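Local structure of CAMK/CAMK2 protein kinase (Salpingoeca rosetta, 5IG1) at residues Ser9-Tyr14 and His90-Phe95; Ser31-Cys36 and Val44-Val49; Ile50-Leu55 and Ala84-Ser89; His77-Arg82 and Lys159-Gly164. The protein probably phosphorylates serine and threonine residues of other proteins with ATP, through this kinase domain of a calcium/calmodulin-dependent kinase. One frame throughout, in Å; residues are numbered along the deposited sequence.

Contact 1. Residues Ser9-Tyr14 and His90-Phe95; sequences SFFDLY and HFYLVF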
loop_
_atom_site.group_PDB
_atom_site.type_symbol
_atom_site.label_atom_id
_atom_site.label_comp_id
_atom_site.label_asym_id
_atom_site.label_seq_id
_atom_site.Cartn_x
_atom_site.Cartn_y
_atom_site.Cartn_z
ATOM N N SER A 9 18.650 -2.213 23.553
ATOM C CA SER A 9 17.222 -2.059 23.770
ATOM C C SER A 9 16.702 -0.860 22.993
ATOM O O SER A 9 17.334 0.197 22.960
ATOM C CB SER A 9 16.917 -1.890 25.256
ATOM O OG SER A 9 15.526 -1.746 25.472
ATOM N N PHE A 10 15.554 -1.043 22.343
ATOM C CA PHE A 10 14.871 0.088 21.730
ATOM C C PHE A 10 14.728 1.235 22.723
ATOM O O PHE A 10 14.923 2.404 22.370
ATOM C CB PHE A 10 13.503 -0.361 21.203
ATOM C CG PHE A 10 12.497 0.746 21.098
ATOM C CD1 PHE A 10 12.435 1.543 19.964
ATOM C CD2 PHE A 10 11.605 0.986 22.135
ATOM C CE1 PHE A 10 11.507 2.555 19.866
ATOM C CE2 PHE A 10 10.680 2.003 22.044
ATOM C CZ PHE A 10 10.629 2.788 20.905
ATOM N N PHE A 11 14.406 0.916 23.977
ATOM C CA PHE A 11 14.216 1.949 24.985
ATOM C C PHE A 11 15.509 2.654 25.356
ATOM O O PHE A 11 15.456 3.701 26.008
ATOM C CB PHE A 11 13.565 1.351 26.231
ATOM C CG PHE A 11 12.185 0.819 25.987
ATOM C CD1 PHE A 11 11.134 1.683 25.733
ATOM C CD2 PHE A 11 11.943 -0.540 25.996
ATOM C CE1 PHE A 11 9.866 1.198 25.503
ATOM C CE2 PHE A 11 10.675 -1.030 25.766
ATOM C CZ PHE A 11 9.636 -0.161 25.520
ATOM N N ASP A 12 16.661 2.113 24.964
ATOM C CA ASP A 12 17.920 2.810 25.196
ATOM C C ASP A 12 18.168 3.892 24.151
ATOM O O ASP A 12 18.737 4.940 24.472
ATOM C CB ASP A 12 19.080 1.813 25.213
ATOM C CG ASP A 12 19.008 0.854 26.383
ATOM O OD1 ASP A 12 18.351 1.192 27.389
ATOM O OD2 ASP A 12 19.614 -0.237 26.302
ATOM N N LEU A 13 17.747 3.669 22.908
ATOM C CA LEU A 13 17.949 4.644 21.845
ATOM C C LEU A 13 16.742 5.538 21.614
ATOM O O LEU A 13 16.906 6.682 21.177
ATOM C CB LEU A 13 18.301 3.934 20.532
ATOM C CG LEU A 13 19.492 2.980 20.597
ATOM C CD1 LEU A 13 19.896 2.539 19.199
ATOM C CD2 LEU A 13 20.653 3.634 21.322
ATOM N N TYR A 14 15.537 5.047 21.887
ATOM C CA TYR A 14 14.325 5.812 21.655
ATOM C C TYR A 14 13.551 5.964 22.954
ATOM O O TYR A 14 13.675 5.147 23.870
ATOM C CB TYR A 14 13.452 5.156 20.594
ATOM C CG TYR A 14 14.099 5.144 19.231
ATOM C CD1 TYR A 14 14.957 4.118 18.852
ATOM C CD2 TYR A 14 13.865 6.171 18.325
ATOM C CE1 TYR A 14 15.556 4.111 17.601
ATOM C CE2 TYR A 14 14.460 6.174 17.080
ATOM C CZ TYR A 14 15.298 5.143 16.720
ATOM O OH TYR A 14 15.886 5.158 15.480
ATOM N N HIS A 90 9.370 -8.372 22.937
ATOM C CA HIS A 90 8.810 -7.493 21.925
ATOM C C HIS A 90 9.747 -7.354 20.736
ATOM O O HIS A 90 10.967 -7.498 20.851
ATOM C CB HIS A 90 8.514 -6.094 22.478
ATOM C CG HIS A 90 7.351 -6.041 23.417
ATOM N ND1 HIS A 90 7.474 -6.290 24.766
ATOM C CD2 HIS A 90 6.045 -5.752 23.203
ATOM C CE1 HIS A 90 6.291 -6.164 25.343
ATOM N NE2 HIS A 90 5.407 -5.837 24.417
ATOM N N PHE A 91 9.135 -7.097 19.585
ATOM C CA PHE A 91 9.767 -6.491 18.428
ATOM C C PHE A 91 9.474 -5.000 18.454
ATOM O O PHE A 91 8.354 -4.587 18.775
ATOM C CB PHE A 91 9.226 -7.076 17.124
ATOM C CG PHE A 91 9.939 -8.303 16.653
ATOM C CD1 PHE A 91 11.253 -8.235 16.232
ATOM C CD2 PHE A 91 9.277 -9.519 16.591
ATOM C CE1 PHE A 91 11.906 -9.361 15.782
ATOM C CE2 PHE A 91 9.925 -10.651 16.138
ATOM C CZ PHE A 91 11.240 -10.571 15.735
ATOM N N TYR A 92 10.478 -4.195 18.113
ATOM C CA TYR A 92 10.296 -2.759 17.923
ATOM C C TYR A 92 10.823 -2.404 16.544
ATOM O O TYR A 92 12.032 -2.482 16.300
ATOM C CB TYR A 92 11.008 -1.954 19.003
ATOM C CG TYR A 92 10.561 -2.299 20.399
ATOM C CD1 TYR A 92 9.447 -1.684 20.966
ATOM C CD2 TYR A 92 11.248 -3.245 21.149
ATOM C CE1 TYR A 92 9.035 -2.005 22.250
ATOM C CE2 TYR A 92 10.851 -3.563 22.430
ATOM C CZ TYR A 92 9.746 -2.944 22.977
ATOM O OH TYR A 92 9.353 -3.278 24.249
ATOM N N LEU A 93 9.923 -2.031 15.642
ATOM C CA LEU A 93 10.290 -1.663 14.279
ATOM C C LEU A 93 10.164 -0.146 14.163
ATOM O O LEU A 93 9.072 0.381 13.945
ATOM C CB LEU A 93 9.411 -2.386 13.262
ATOM C CG LEU A 93 9.302 -3.910 13.378
ATOM C CD1 LEU A 93 8.773 -4.503 12.087
ATOM C CD2 LEU A 93 10.629 -4.530 13.731
ATOM N N VAL A 94 11.284 0.551 14.306
ATOM C CA VAL A 94 11.285 2.007 14.234
ATOM C C VAL A 94 11.211 2.427 12.772
ATOM O O VAL A 94 12.002 1.964 11.946
ATOM C CB VAL A 94 12.531 2.583 14.921
ATOM C CG1 VAL A 94 12.563 4.093 14.778
ATOM C CG2 VAL A 94 12.552 2.185 16.393
ATOM N N PHE A 95 10.255 3.295 12.451
ATOM C CA PHE A 95 10.046 3.808 11.106
ATOM C C PHE A 95 10.100 5.329 11.118
ATOM O O PHE A 95 9.901 5.972 12.157
ATOM C CB PHE A 95 8.691 3.379 10.528
ATOM C CG PHE A 95 8.565 1.908 10.267
ATOM C CD1 PHE A 95 9.095 1.347 9.119
ATOM C CD2 PHE A 95 7.889 1.089 11.153
ATOM C CE1 PHE A 95 8.971 -0.008 8.871
ATOM C CE2 PHE A 95 7.754 -0.263 10.907
ATOM C CZ PHE A 95 8.296 -0.812 9.765
#

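Contact 2. Residues Ser31-Cys36 and Val44-Val49; sequences STVHRC and VCAVKV. With PO4 (phosphate ion), chain C.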
loop_
_atom_site.group_PDB
_atom_site.type_symbol
_atom_site.label_atom_id
_atom_site.label_comp_id
_atom_site.label_asym_id
_atom_site.label_seq_id
_atom_site.Cartn_x
_atom_site.Cartn_y
_atom_site.Cartn_z
ATOM N N SER A 31 -0.063 -5.585 16.022
ATOM C CA SER A 31 0.961 -4.651 16.457
ATOM C C SER A 31 0.278 -3.368 16.896
ATOM O O SER A 31 -0.911 -3.159 16.652
ATOM C CB SER A 31 1.978 -4.377 15.342
ATOM O OG SER A 31 1.351 -3.842 14.186
ATOM N N THR A 32 1.049 -2.513 17.559
ATOM C CA THR A 32 0.583 -1.179 17.918
ATOM C C THR A 32 1.689 -0.187 17.601
ATOM O O THR A 32 2.840 -0.399 17.990
ATOM C CB THR A 32 0.204 -1.094 19.398
ATOM O OG1 THR A 32 -0.681 -2.171 19.726
ATOM C CG2 THR A 32 -0.485 0.227 19.690
ATOM N N VAL A 33 1.349 0.877 16.885
ATOM C CA VAL A 33 2.324 1.868 16.454
ATOM C C VAL A 33 2.223 3.077 17.372
ATOM O O VAL A 33 1.154 3.690 17.489
ATOM C CB VAL A 33 2.119 2.257 14.985
ATOM C CG1 VAL A 33 3.124 3.320 14.585
ATOM C CG2 VAL A 33 2.274 1.026 14.111
ATOM N N HIS A 34 3.338 3.402 18.030
ATOM C CA HIS A 34 3.454 4.538 18.931
ATOM C C HIS A 34 4.390 5.587 18.344
ATOM O O HIS A 34 5.297 5.274 17.567
ATOM C CB HIS A 34 4.002 4.125 20.303
ATOM C CG HIS A 34 3.162 3.121 21.030
ATOM N ND1 HIS A 34 3.145 1.782 20.702
ATOM C CD2 HIS A 34 2.331 3.260 22.089
ATOM C CE1 HIS A 34 2.328 1.141 21.521
ATOM N NE2 HIS A 34 1.821 2.016 22.371
ATOM N N ARG A 35 4.170 6.835 18.740
ATOM C CA ARG A 35 5.088 7.915 18.407
ATOM C C ARG A 35 6.215 7.923 19.431
ATOM O O ARG A 35 5.963 8.049 20.634
ATOM C CB ARG A 35 4.346 9.249 18.396
ATOM C CG ARG A 35 5.204 10.477 18.156
ATOM C CD ARG A 35 4.335 11.731 18.200
ATOM N NE ARG A 35 5.088 12.953 17.927
ATOM C CZ ARG A 35 5.812 13.603 18.834
ATOM N NH1 ARG A 35 5.889 13.146 20.077
ATOM N NH2 ARG A 35 6.462 14.709 18.498
ATOM N N CYS A 36 7.447 7.765 18.962
ATOM C CA CYS A 36 8.626 7.770 19.813
ATOM C C CYS A 36 9.608 8.816 19.313
ATOM O O CYS A 36 9.492 9.332 18.203
ATOM C CB CYS A 36 9.298 6.393 19.851
ATOM S SG CYS A 36 9.914 5.843 18.248
ATOM N N VAL A 44 11.636 12.414 15.408
ATOM C CA VAL A 44 10.342 11.825 15.725
ATOM C C VAL A 44 10.098 10.645 14.796
ATOM O O VAL A 44 10.239 10.761 13.572
ATOM C CB VAL A 44 9.225 12.873 15.604
ATOM C CG1 VAL A 44 7.876 12.243 15.875
ATOM C CG2 VAL A 44 9.485 14.013 16.570
ATOM N N CYS A 45 9.727 9.508 15.377
ATOM C CA CYS A 45 9.621 8.238 14.680
ATOM C C CYS A 45 8.332 7.534 15.079
ATOM O O CYS A 45 7.709 7.846 16.097
ATOM C CB CYS A 45 10.828 7.347 14.991
ATOM S SG CYS A 45 12.349 7.969 14.330
ATOM N N ALA A 46 7.936 6.565 14.264
ATOM C CA ALA A 46 6.818 5.684 14.582
ATOM C C ALA A 46 7.392 4.304 14.859
ATOM O O ALA A 46 7.865 3.629 13.942
ATOM C CB ALA A 46 5.805 5.637 13.441
ATOM N N VAL A 47 7.362 3.885 16.115
ATOM C CA VAL A 47 7.776 2.535 16.474
ATOM C C VAL A 47 6.573 1.605 16.343
ATOM O O VAL A 47 5.466 1.926 16.797
ATOM C CB VAL A 47 8.379 2.491 17.891
ATOM C CG1 VAL A 47 7.423 3.087 18.915
ATOM C CG2 VAL A 47 8.761 1.070 18.267
ATOM N N LYS A 48 6.780 0.473 15.680
ATOM C CA LYS A 48 5.784 -0.585 15.581
ATOM C C LYS A 48 6.145 -1.637 16.622
ATOM O O LYS A 48 7.136 -2.360 16.468
ATOM C CB LYS A 48 5.745 -1.175 14.170
ATOM C CG LYS A 48 4.731 -2.304 13.976
ATOM C CD LYS A 48 4.054 -2.207 12.608
ATOM C CE LYS A 48 4.580 -3.262 11.643
ATOM N NZ LYS A 48 3.916 -3.171 10.305
ATOM N N VAL A 49 5.361 -1.695 17.694
ATOM C CA VAL A 49 5.589 -2.629 18.790
ATOM C C VAL A 49 4.800 -3.899 18.519
ATOM O O VAL A 49 3.599 -3.847 18.220
ATOM C CB VAL A 49 5.182 -2.005 20.134
ATOM C CG1 VAL A 49 5.643 -2.884 21.282
ATOM C CG2 VAL A 49 5.752 -0.597 20.260
HETATM P P PO4 C . 2.878 15.943 15.624
HETATM O O1 PO4 C . 1.928 16.970 16.200
HETATM O O2 PO4 C . 4.094 15.826 16.512
HETATM O O3 PO4 C . 2.197 14.597 15.555
HETATM O O4 PO4 C . 3.289 16.359 14.230
#

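Contact 3. Residues Ile50-Leu55 and Ala84-Ser89; sequences IALKSL and AFRDES. With PO4 (phosphate ion), chain D.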
loop_
_atom_site.group_PDB
_atom_site.type_symbol
_atom_site.label_atom_id
_atom_site.label_comp_id
_atom_site.label_asym_id
_atom_site.label_seq_id
_atom_site.Cartn_x
_atom_site.Cartn_y
_atom_site.Cartn_z
ATOM N N ILE A 50 5.474 -5.042 18.623
ATOM C CA ILE A 50 4.871 -6.346 18.377
ATOM C C ILE A 50 5.235 -7.252 19.545
ATOM O O ILE A 50 6.375 -7.718 19.636
ATOM C CB ILE A 50 5.342 -6.965 17.054
ATOM C CG1 ILE A 50 5.256 -5.943 15.921
ATOM C CG2 ILE A 50 4.511 -8.190 16.733
ATOM C CD1 ILE A 50 5.877 -6.410 14.627
ATOM N N ALA A 51 4.277 -7.513 20.429
ATOM C CA ALA A 51 4.525 -8.458 21.509
ATOM C C ALA A 51 4.744 -9.856 20.944
ATOM O O ALA A 51 4.041 -10.290 20.026
ATOM C CB ALA A 51 3.364 -8.458 22.498
ATOM N N LEU A 52 5.737 -10.558 21.490
ATOM C CA LEU A 52 6.068 -11.907 21.048
ATOM C C LEU A 52 5.204 -12.982 21.691
ATOM O O LEU A 52 5.254 -14.133 21.246
ATOM C CB LEU A 52 7.538 -12.214 21.349
ATOM C CG LEU A 52 8.587 -11.547 20.463
ATOM C CD1 LEU A 52 9.958 -11.654 21.092
ATOM C CD2 LEU A 52 8.570 -12.176 19.081
ATOM N N LYS A 53 4.405 -12.624 22.697
ATOM C CA LYS A 53 3.755 -13.568 23.600
ATOM C C LYS A 53 3.073 -14.739 22.897
ATOM O O LYS A 53 3.566 -15.871 22.954
ATOM C CB LYS A 53 2.743 -12.826 24.475
ATOM C CG LYS A 53 2.064 -13.709 25.505
ATOM C CD LYS A 53 2.274 -13.199 26.908
ATOM C CE LYS A 53 1.528 -14.070 27.906
ATOM N NZ LYS A 53 1.903 -15.509 27.771
ATOM N N SER A 54 1.942 -14.491 22.244
ATOM C CA SER A 54 1.150 -15.564 21.659
ATOM C C SER A 54 1.605 -15.943 20.257
ATOM O O SER A 54 0.918 -16.721 19.586
ATOM C CB SER A 54 -0.326 -15.165 21.629
ATOM O OG SER A 54 -0.496 -13.949 20.922
ATOM N N LEU A 55 2.747 -15.428 19.808
ATOM C CA LEU A 55 3.150 -15.562 18.412
ATOM C C LEU A 55 3.675 -16.964 18.131
ATOM O O LEU A 55 4.605 -17.435 18.800
ATOM C CB LEU A 55 4.210 -14.520 18.067
ATOM C CG LEU A 55 3.728 -13.327 17.239
ATOM C CD1 LEU A 55 2.487 -12.737 17.856
ATOM C CD2 LEU A 55 4.827 -12.275 17.104
ATOM N N ALA A 84 15.491 -1.760 13.625
ATOM C CA ALA A 84 14.613 -2.791 14.163
ATOM C C ALA A 84 15.265 -3.435 15.374
ATOM O O ALA A 84 16.469 -3.708 15.372
ATOM C CB ALA A 84 14.291 -3.859 13.115
ATOM N N PHE A 85 14.462 -3.676 16.407
ATOM C CA PHE A 85 14.935 -4.243 17.659
ATOM C C PHE A 85 14.132 -5.487 17.999
ATOM O O PHE A 85 12.965 -5.619 17.624
ATOM C CB PHE A 85 14.808 -3.261 18.831
ATOM C CG PHE A 85 15.475 -1.944 18.606
ATOM C CD1 PHE A 85 14.845 -0.951 17.877
ATOM C CD2 PHE A 85 16.715 -1.684 19.153
ATOM C CE1 PHE A 85 15.456 0.272 17.677
ATOM C CE2 PHE A 85 17.326 -0.466 18.966
ATOM C CZ PHE A 85 16.696 0.516 18.223
ATOM N N ARG A 86 14.769 -6.389 18.740
ATOM C CA ARG A 86 14.097 -7.547 19.314
ATOM C C ARG A 86 14.695 -7.812 20.683
ATOM O O ARG A 86 15.906 -8.020 20.799
ATOM C CB ARG A 86 14.247 -8.784 18.429
ATOM C CG ARG A 86 13.620 -10.028 19.029
ATOM C CD ARG A 86 13.882 -11.251 18.165
ATOM N NE ARG A 86 13.080 -12.391 18.599
ATOM C CZ ARG A 86 13.075 -13.569 17.989
ATOM N NH1 ARG A 86 13.837 -13.761 16.921
ATOM N NH2 ARG A 86 12.312 -14.550 18.447
ATOM N N ASP A 87 13.860 -7.788 21.717
ATOM C CA ASP A 87 14.284 -8.196 23.038
ATOM C C ASP A 87 13.607 -9.526 23.377
ATOM O O ASP A 87 13.260 -10.298 22.462
ATOM C CB ASP A 87 14.004 -7.071 24.033
ATOM C CG ASP A 87 12.569 -6.599 24.004
ATOM O OD1 ASP A 87 11.691 -7.369 23.568
ATOM O OD2 ASP A 87 12.315 -5.451 24.429
ATOM N N GLU A 88 13.406 -9.789 24.664
ATOM C CA GLU A 88 12.880 -11.067 25.114
ATOM C C GLU A 88 11.358 -11.120 25.109
ATOM O O GLU A 88 10.788 -12.125 25.541
ATOM C CB GLU A 88 13.406 -11.378 26.520
ATOM C CG GLU A 88 14.912 -11.253 26.646
ATOM C CD GLU A 88 15.398 -11.426 28.073
ATOM O OE1 GLU A 88 16.625 -11.545 28.277
ATOM O OE2 GLU A 88 14.553 -11.441 28.992
ATOM N N SER A 89 10.688 -10.074 24.627
ATOM C CA SER A 89 9.236 -10.020 24.732
ATOM C C SER A 89 8.599 -9.237 23.592
ATOM O O SER A 89 7.410 -9.412 23.304
ATOM C CB SER A 89 8.826 -9.400 26.072
ATOM O OG SER A 89 9.278 -8.061 26.160
HETATM P P PO4 D . 14.223 -17.595 16.195
HETATM O O1 PO4 D . 13.199 -17.084 17.185
HETATM O O2 PO4 D . 15.199 -18.515 16.896
HETATM O O3 PO4 D . 13.510 -18.353 15.095
HETATM O O4 PO4 D . 14.985 -16.428 15.603
#

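Contact 4. Residues His77-Arg82 and Lys159-Gly164; sequences HIVSMR and KITDFG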
loop_
_atom_site.group_PDB
_atom_site.type_symbol
_atom_site.label_atom_id
_atom_site.label_comp_id
_atom_site.label_asym_id
_atom_site.label_seq_id
_atom_site.Cartn_x
_atom_site.Cartn_y
_atom_site.Cartn_z
ATOM N N HIS A 77 9.401 7.214 -1.506
ATOM C CA HIS A 77 7.984 6.895 -1.393
ATOM C C HIS A 77 7.740 5.551 -0.726
ATOM O O HIS A 77 6.687 4.931 -0.935
ATOM C CB HIS A 77 7.333 6.965 -2.770
ATOM C CG HIS A 77 7.479 8.308 -3.404
ATOM N ND1 HIS A 77 6.907 9.443 -2.871
ATOM C CD2 HIS A 77 8.184 8.714 -4.485
ATOM C CE1 HIS A 77 7.224 10.484 -3.617
ATOM N NE2 HIS A 77 7.998 10.069 -4.603
ATOM N N ILE A 78 8.699 5.093 0.069
ATOM C CA ILE A 78 8.551 3.938 0.942
ATOM C C ILE A 78 8.887 4.409 2.346
ATOM O O ILE A 78 9.972 4.959 2.571
ATOM C CB ILE A 78 9.473 2.784 0.528
ATOM C CG1 ILE A 78 9.141 2.303 -0.880
ATOM C CG2 ILE A 78 9.365 1.642 1.519
ATOM C CD1 ILE A 78 10.110 1.276 -1.375
ATOM N N VAL A 79 7.959 4.205 3.283
ATOM C CA VAL A 79 8.192 4.537 4.684
ATOM C C VAL A 79 9.440 3.816 5.172
ATOM O O VAL A 79 9.445 2.589 5.312
ATOM C CB VAL A 79 6.982 4.177 5.559
ATOM C CG1 VAL A 79 7.333 4.382 7.023
ATOM C CG2 VAL A 79 5.776 5.019 5.175
ATOM N N SER A 80 10.499 4.575 5.441
ATOM C CA SER A 80 11.795 3.992 5.743
ATOM C C SER A 80 11.829 3.463 7.168
ATOM O O SER A 80 11.492 4.180 8.117
ATOM C CB SER A 80 12.910 5.021 5.541
ATOM O OG SER A 80 13.216 5.180 4.165
ATOM N N MET A 81 12.250 2.209 7.314
ATOM C CA MET A 81 12.530 1.643 8.627
ATOM C C MET A 81 13.909 2.108 9.076
ATOM O O MET A 81 14.926 1.724 8.488
ATOM C CB MET A 81 12.458 0.122 8.594
ATOM C CG MET A 81 12.575 -0.500 9.967
ATOM S SD MET A 81 12.538 -2.289 9.915
ATOM C CE MET A 81 14.098 -2.603 9.095
ATOM N N ARG A 82 13.942 2.944 10.113
ATOM C CA ARG A 82 15.207 3.420 10.660
ATOM C C ARG A 82 16.024 2.271 11.243
ATOM O O ARG A 82 17.189 2.070 10.882
ATOM C CB ARG A 82 14.938 4.483 11.724
ATOM C CG ARG A 82 14.158 5.675 11.229
ATOM C CD ARG A 82 14.816 6.309 10.008
ATOM N NE ARG A 82 14.201 7.593 9.687
ATOM C CZ ARG A 82 14.246 8.168 8.491
ATOM N NH1 ARG A 82 14.867 7.567 7.489
ATOM N NH2 ARG A 82 13.658 9.337 8.300
ATOM N N LYS A 159 3.645 7.614 0.466
ATOM C CA LYS A 159 4.603 6.592 0.856
ATOM C C LYS A 159 3.859 5.290 1.094
ATOM O O LYS A 159 2.850 5.278 1.804
ATOM C CB LYS A 159 5.357 7.003 2.120
ATOM C CG LYS A 159 6.321 8.162 1.925
ATOM C CD LYS A 159 6.864 8.626 3.260
ATOM C CE LYS A 159 7.860 9.751 3.090
ATOM N NZ LYS A 159 9.226 9.236 2.808
ATOM N N ILE A 160 4.344 4.196 0.495
ATOM C CA ILE A 160 3.756 2.886 0.742
ATOM C C ILE A 160 4.426 2.285 1.967
ATOM O O ILE A 160 5.531 2.677 2.353
ATOM C CB ILE A 160 3.869 1.954 -0.478
ATOM C CG1 ILE A 160 5.313 1.530 -0.708
ATOM C CG2 ILE A 160 3.332 2.651 -1.723
ATOM C CD1 ILE A 160 5.471 0.597 -1.900
ATOM N N THR A 161 3.751 1.328 2.597
ATOM C CA THR A 161 4.210 0.818 3.886
ATOM C C THR A 161 3.631 -0.576 4.115
ATOM O O THR A 161 2.991 -1.159 3.236
ATOM C CB THR A 161 3.823 1.782 5.008
ATOM O OG1 THR A 161 4.318 1.290 6.259
ATOM C CG2 THR A 161 2.309 1.919 5.085
ATOM N N ASP A 162 3.872 -1.105 5.317
ATOM C CA ASP A 162 3.449 -2.444 5.726
ATOM C C ASP A 162 3.918 -3.523 4.749
ATOM O O ASP A 162 3.155 -3.974 3.890
ATOM C CB ASP A 162 1.930 -2.491 5.897
ATOM C CG ASP A 162 1.454 -3.808 6.475
ATOM O OD1 ASP A 162 2.298 -4.547 7.033
ATOM O OD2 ASP A 162 0.243 -4.107 6.375
ATOM N N PHE A 163 5.176 -3.949 4.876
ATOM C CA PHE A 163 5.717 -5.053 4.091
ATOM C C PHE A 163 5.663 -6.386 4.839
ATOM O O PHE A 163 6.474 -7.279 4.571
ATOM C CB PHE A 163 7.151 -4.742 3.663
ATOM C CG PHE A 163 7.248 -3.642 2.656
ATOM C CD1 PHE A 163 7.275 -2.320 3.056
ATOM C CD2 PHE A 163 7.301 -3.929 1.305
ATOM C CE1 PHE A 163 7.359 -1.302 2.125
ATOM C CE2 PHE A 163 7.383 -2.921 0.371
ATOM C CZ PHE A 163 7.412 -1.605 0.779
ATOM N N GLY A 164 4.733 -6.534 5.783
ATOM C CA GLY A 164 4.636 -7.785 6.519
ATOM C C GLY A 164 4.314 -8.973 5.632
ATOM O O GLY A 164 4.805 -10.080 5.861
#

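Contact 1. Residues Ser9-Tyr14 and His90-Phe95
Tyr92 of strand 90-96 faces Phe10 and Phe11 of the short helix 10-13, and its side chain, read from base to tip, meets first one ring and then the other. Tyr92 CB lies 3.7 Å from Phe10 CB. At Tyr92 CG the partner is still the base of Phe10, whose CB is 3.6 Å away; Phe10 CG, anti to the backbone N (chi1 155°), lies against the same two tyrosine atoms. One rim atom further, Tyr92 CD1 stands against Phe10 CD2, which sits over the tyrosine face, offset toward the rim. The planes of Phe10 and Tyr92 are nearly parallel (7°) but displaced, centroids 4.7 Å apart, with little of one ring above the other. Tyr92 CE1 passes on to Phe11 CZ at 3.8 Å, Tyr92 CZ to Phe11 CE2 at 3.5 Å, and OH ends at the edge of the Phe11 ring, near its plane. Phe10 CD2 also lies over the centre of one Phe11 face, closing an aromatic cluster of three. Two residues along the strand, Val94 splits its branches: CG2 lies over the face of the Tyr14 ring, 4.0 Å from its centroid, and reaches the edge of Phe10, while CG1 meets Tyr14 CZ. Ser9 N-caps the helix through OG, which accepts from Phe11 N. The short helix thus lies on the N-lobe sheet through aromatic and aliphatic groups. Val47 touches Phe10 and Tyr92, Val49 touches Tyr92, Phe85 of strand 81-86 touches Tyr14 and Val94, and the alternate residues Phe91 and Leu93 pack on helix 57-72.

Contact 2. Residues Ser31-Cys36 and Val44-Val49
Thr32 and Val49 open the ladder of this antiparallel hairpin, formed by strands 32-38 and 44-51 of the kinase N-lobe. Backbone bonds come first: Thr32-Val49, His34-Val47 and Cys36-Cys45 are hydrogen-bonded pairs, each linked twice. Weaker CA-H...O contacts fill the rungs between, as where Val33 CA approaches Val47 O at 3.2 Å. Apolar contacts divide between the two faces. On one, Val33 CG1 meets Ala46 CB at 3.7 Å. On the other, Cys36 SG, turned between the backbone N and the carbonyl carbon (chi1 63°), touches both Cys45 CB and Val47 CB. Apart from these pairs, the imidazole of His34 makes a van der Waals contact on the same face, its ND1 3.6 Å from Val49 CG2. Polar chains finish the account. Lys48 lays its CD 3.5 Å from Ser31 OG and carries NZ onward to a salt bridge with Glu66 of helix 57-72. Arg35 stretches out until Val44 CG1 lies over one face of its guanidinium; Arg35 NH2 makes only a weak bond to phosphate O2, at 3.3 Å, and that ion is probably from the crystallisation liquor. Chemically, the backbone sets the register, and the face bearing Val33, Ala46 and Lys48 combines small apolar groups with the lysine-glutamate pair characteristic of protein kinases, consistent with a roof over the nucleotide.

Contact 3. Residues Ile50-Leu55 and Ala84-Ser89
Leu52 CD1 lies at the edge of the Arg86 guanidinium, near its plane and 4.1 Å from Arg86 NE, where two turns of the kinase N-lobe meet. Phosphate O1 also sits at the edge, in plane, accepting from Arg86 NH2 at 3.0 Å. Arg86 NH1 bonds O4 of the same ion at 3.2 Å and O1 only weakly. The phosphate probably comes from the crystallisation liquor, so it probably reflects the positive charge of Arg86 rather than a natural ligand. The other flat group, the Asp87 carboxylate, forms an Asx turn: Asp87 OD1 accepts from Ser89 N at 3.1 Å, the donor standing 43° out of the carboxylate plane. OD1 also takes the N-H of His90, and two N-H groups thus meet it in the connection between strands 81-86 and 90-96. Across the contact is a type I turn from Leu52 to Leu55, closed by Leu55 N to Leu52 O, where strand 44-51 gives way toward helix 57-72. Between these turns Leu52 does most of the touching: its CG, anti to the carbonyl carbon (chi1 -74°), lies with CB beside the Ser89 carbonyl, and Leu52 CD1 continues to Asp87 O at 3.8 Å. The end of Lys53, predicted to bind ATP, leads away from this contact. What fastens the two turns is one backbone bond, supplemented by a CA-H...O contact from Ala51: Leu52 N points at Ser89 O, 2.7 Å away and nearly straight at 170°.

Contact 4. Residues His77-Arg82 and Lys159-Gly164
Ile78 and Ile160 sit across a single beta bridge, their side chains side by side and pointing the same way, CG1 to CG1 at 3.9 Å. This is the tight part. Ile160 N donates a hydrogen bond to His77 O at 2.8 Å, and Val79 N returns a straighter bond to Ile160 O at 3.0 Å. Val79 CG1 is anti to the backbone N (chi1 173°), which leaves CG2 anti to the carbonyl carbon, where Val79 CG2 touches Lys159 CB at 3.7 Å and Thr161 CB at 3.8 Å. Ile78 sends its other branch, CG2, to Phe163 CE1, the two side chains crossing at about a right angle; Phe163 is further held edge-to-face by His139. Ala128 and Cys132 of helix 115-134 also meet Ile78. The looser side begins at Asp162, the first residue of the DFG motif, which is partly exposed and poorly ordered; Asp162 OD1 receives a weak bond from Gly164 N at 3.4 Å. At the other end His77, partly exposed, points its CB away from the 159-164 segment, and ND1 bonds the carbonyl of Val158. Buried Lys159 pairs its NZ with Glu96 and the carbonyl of Glu76, so its charge is probably compensated. The chemistry thus splits in two: backbone bonds and aliphatic packing join the loop after helix 57-72 to the C-lobe, while Asp162 at the head of the DFG motif is weakly bonded here, consistent with a mobile segment.

Contacts 1 to 3 share the N-lobe sheet: strand 44-51 serves contacts 2 and 3 and lies beside strand 90-96 of contact 1, with Phe95 N to Ala46 O at 2.8 Å and Phe91 N to Ile50 O at 2.8 Å stitching them together. Contact 4 reaches the same sheet, since its 77-82 segment runs into strand 81-86, which contact 3 also uses. The centres of contacts 1 and 2 are about 9 Å apart, those of contacts 2 and 4 about 13 Å. Between the latter, Lys48 NZ lies 3.9 Å from Asp162 OD1, a long, weak ion pair consistent with the nucleotide cleft of protein kinases. Lys53 of contact 3, predicted to bind ATP, has its side chain about 12 Å from that of Tyr92.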